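Local coordinates for protein Mn transporter subunit (Synechocystis sp. PCC 6803, PDB 3UJP) that probably captures manganese in the periplasm as the solute-binding subunit of an ABC-type manganese transporter, at residues T37-V45 against S273-F284. Residues are numbered along the deposited sequence; the frame is centred on the assembly and turned at random.
Sequences TFTVLADMV and SLSTEEGPVPTF
The first two turns of helix 39-49 pack against both ends of the 273-284 segment, the backbones coming nearest at Val40 and Ser273, whose CA atoms lie 5.5 Å apart. At one end Leu274 N donates to Thr39 OG1 over 3.3 Å, a nearly straight bond at 160°. The Leu274 side chain lies against the helix: CD2 meets Val40 CG2 at 3.7 Å, while CD1 lies near Thr39 O and Asp43 CB. In this manganese-binding protein, built of two lobes like other metal-binding proteins of its family, the contact joins the N-terminal lobe to the loop following the metal ligand Asp272. One helical turn on from Thr39, Asp43 extends its carboxylate, CG anti to the backbone N (chi1 177°), and OD2 accepts from Phe284 N at 2.6 Å, met from above the carboxylate plane. A leucine in place of Asp43 would probably leave this amide, at the start of helix 284-296, without its acceptor. Thr283, at the N-cap of that helix, accepts Asp286 N with OG1. The Phe284 ring receives Val40 CG1 at CD1 and Met44 CG at CD2, both obliquely, and Met44 SD makes a Met-aromatic contact 4.3 Å from the ring centroid. Helix 136-153 adds Ala139 against Phe284 and Tyr142 and Val143 against Met44.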
# COMPACT_ATOMS: atom_id res chain seq x y z
N THR A 37 -7.03 15.57 4.62
CA THR A 37 -6.82 16.25 5.88
C THR A 37 -6.89 15.34 7.08
O THR A 37 -5.92 15.22 7.84
CB THR A 37 -7.78 17.41 6.01
OG1 THR A 37 -9.11 16.97 5.70
CG2 THR A 37 -7.38 18.46 5.01
N PHE A 38 -8.03 14.68 7.26
CA PHE A 38 -8.18 13.74 8.38
C PHE A 38 -8.61 12.34 7.99
O PHE A 38 -9.11 12.10 6.89
CB PHE A 38 -9.09 14.30 9.46
CG PHE A 38 -10.51 14.52 9.04
CD1 PHE A 38 -11.53 13.81 9.63
CD2 PHE A 38 -10.81 15.46 8.08
CE1 PHE A 38 -12.82 14.01 9.26
CE2 PHE A 38 -12.10 15.67 7.71
CZ PHE A 38 -13.11 14.95 8.30
N THR A 39 -8.41 11.43 8.94
CA THR A 39 -8.70 10.01 8.78
C THR A 39 -10.10 9.62 8.33
O THR A 39 -10.28 8.57 7.72
CB THR A 39 -8.53 9.32 10.10
OG1 THR A 39 -9.57 9.80 10.98
CG2 THR A 39 -7.17 9.62 10.69
N VAL A 40 -11.12 10.40 8.68
CA VAL A 40 -12.45 10.02 8.22
C VAL A 40 -12.48 10.20 6.72
O VAL A 40 -12.80 9.27 5.99
CB VAL A 40 -13.56 10.83 8.83
CG1 VAL A 40 -14.87 10.34 8.30
CG2 VAL A 40 -13.52 10.72 10.34
N LEU A 41 -12.12 11.38 6.24
CA LEU A 41 -12.02 11.57 4.81
C LEU A 41 -11.11 10.50 4.19
O LEU A 41 -11.33 10.09 3.05
CB LEU A 41 -11.50 12.95 4.46
CG LEU A 41 -12.50 14.09 4.56
CD1 LEU A 41 -12.03 15.25 3.71
CD2 LEU A 41 -13.86 13.59 4.11
N ALA A 42 -10.10 10.06 4.91
CA ALA A 42 -9.15 9.11 4.31
C ALA A 42 -9.81 7.77 3.96
O ALA A 42 -9.53 7.20 2.91
CB ALA A 42 -7.90 8.93 5.19
N ASP A 43 -10.71 7.30 4.83
CA ASP A 43 -11.43 6.04 4.64
C ASP A 43 -12.51 6.14 3.57
O ASP A 43 -12.70 5.22 2.81
CB ASP A 43 -12.05 5.57 5.95
CG ASP A 43 -12.88 4.31 5.78
OD1 ASP A 43 -12.28 3.22 5.65
OD2 ASP A 43 -14.13 4.41 5.78
N MET A 44 -13.22 7.27 3.54
CA MET A 44 -14.18 7.56 2.48
C MET A 44 -13.55 7.60 1.09
O MET A 44 -14.14 7.11 0.13
CB MET A 44 -14.85 8.90 2.70
CG MET A 44 -15.60 9.02 3.97
SD MET A 44 -16.61 10.53 3.95
CE MET A 44 -17.19 10.56 2.26
N VAL A 45 -12.38 8.22 0.94
CA VAL A 45 -11.78 8.26 -0.38
C VAL A 45 -11.12 6.93 -0.70
O VAL A 45 -11.26 6.41 -1.81
CB VAL A 45 -10.79 9.44 -0.60
CG1 VAL A 45 -11.42 10.76 -0.21
CG2 VAL A 45 -9.51 9.23 0.16
N SER A 273 -12.54 11.87 13.77
CA SER A 273 -11.51 10.86 13.60
C SER A 273 -12.04 9.47 13.97
O SER A 273 -12.88 9.33 14.85
CB SER A 273 -10.28 11.19 14.44
OG SER A 273 -9.63 10.01 14.89
N LEU A 274 -11.48 8.46 13.31
CA LEU A 274 -11.84 7.07 13.50
C LEU A 274 -11.03 6.46 14.59
O LEU A 274 -10.45 7.18 15.37
CB LEU A 274 -11.56 6.28 12.24
CG LEU A 274 -11.86 6.86 10.87
CD1 LEU A 274 -11.38 5.92 9.85
CD2 LEU A 274 -13.30 7.06 10.69
N SER A 275 -10.98 5.14 14.63
CA SER A 275 -10.23 4.42 15.65
C SER A 275 -9.16 3.53 15.02
O SER A 275 -8.99 3.51 13.81
CB SER A 275 -11.17 3.59 16.52
OG SER A 275 -10.67 3.46 17.84
N THR A 276 -8.44 2.80 15.87
CA THR A 276 -7.39 1.91 15.40
C THR A 276 -8.03 0.65 14.80
O THR A 276 -9.24 0.50 14.81
CB THR A 276 -6.44 1.55 16.55
OG1 THR A 276 -7.18 0.94 17.62
CG2 THR A 276 -5.74 2.80 17.09
N GLU A 277 -7.21 -0.24 14.25
CA GLU A 277 -7.71 -1.53 13.82
C GLU A 277 -8.49 -2.14 14.98
O GLU A 277 -9.50 -2.83 14.78
CB GLU A 277 -6.52 -2.43 13.49
CG GLU A 277 -5.42 -2.35 14.55
CD GLU A 277 -4.35 -3.41 14.41
OE1 GLU A 277 -4.44 -4.26 13.50
OE2 GLU A 277 -3.40 -3.39 15.22
N GLU A 278 -8.00 -1.88 16.19
CA GLU A 278 -8.66 -2.32 17.42
C GLU A 278 -9.67 -1.26 17.78
O GLU A 278 -9.69 -0.19 17.17
CB GLU A 278 -7.65 -2.45 18.56
CG GLU A 278 -6.59 -3.54 18.36
CD GLU A 278 -7.16 -4.94 18.50
OE1 GLU A 278 -8.03 -5.16 19.36
OE2 GLU A 278 -6.73 -5.84 17.73
N GLY A 279 -10.51 -1.54 18.76
CA GLY A 279 -11.57 -0.60 19.10
C GLY A 279 -12.54 -0.40 17.95
O GLY A 279 -12.24 -0.80 16.81
N PRO A 280 -13.69 0.24 18.22
CA PRO A 280 -14.80 0.37 17.26
C PRO A 280 -14.44 1.39 16.19
O PRO A 280 -13.38 2.01 16.29
CB PRO A 280 -15.93 0.93 18.13
CG PRO A 280 -15.22 1.70 19.18
CD PRO A 280 -13.89 1.08 19.41
N VAL A 281 -15.29 1.58 15.18
CA VAL A 281 -15.01 2.66 14.23
C VAL A 281 -13.61 2.61 13.59
O VAL A 281 -12.87 3.59 13.67
CB VAL A 281 -15.12 4.05 14.92
CG1 VAL A 281 -15.45 5.10 13.91
CG2 VAL A 281 -16.17 4.04 15.99
N PRO A 282 -13.23 1.49 12.98
CA PRO A 282 -12.01 1.57 12.20
C PRO A 282 -12.34 2.03 10.78
O PRO A 282 -11.40 2.24 10.00
CB PRO A 282 -11.53 0.12 12.18
CG PRO A 282 -12.83 -0.65 12.11
CD PRO A 282 -13.81 0.13 12.93
N THR A 283 -13.62 2.20 10.45
CA THR A 283 -14.02 2.71 9.13
C THR A 283 -15.19 3.70 9.13
O THR A 283 -15.96 3.75 10.07
CB THR A 283 -14.28 1.56 8.12
OG1 THR A 283 -15.66 1.11 8.19
CG2 THR A 283 -13.29 0.41 8.37
N PHE A 284 -15.34 4.52 8.09
CA PHE A 284 -16.42 5.50 8.13
C PHE A 284 -17.79 4.87 8.33
O PHE A 284 -18.55 5.31 9.19
CB PHE A 284 -16.49 6.41 6.91
CG PHE A 284 -17.61 7.42 7.00
CD1 PHE A 284 -17.84 8.09 8.19
CD2 PHE A 284 -18.43 7.70 5.92
CE1 PHE A 284 -18.85 9.02 8.29
CE2 PHE A 284 -19.46 8.63 6.03
CZ PHE A 284 -19.67 9.28 7.21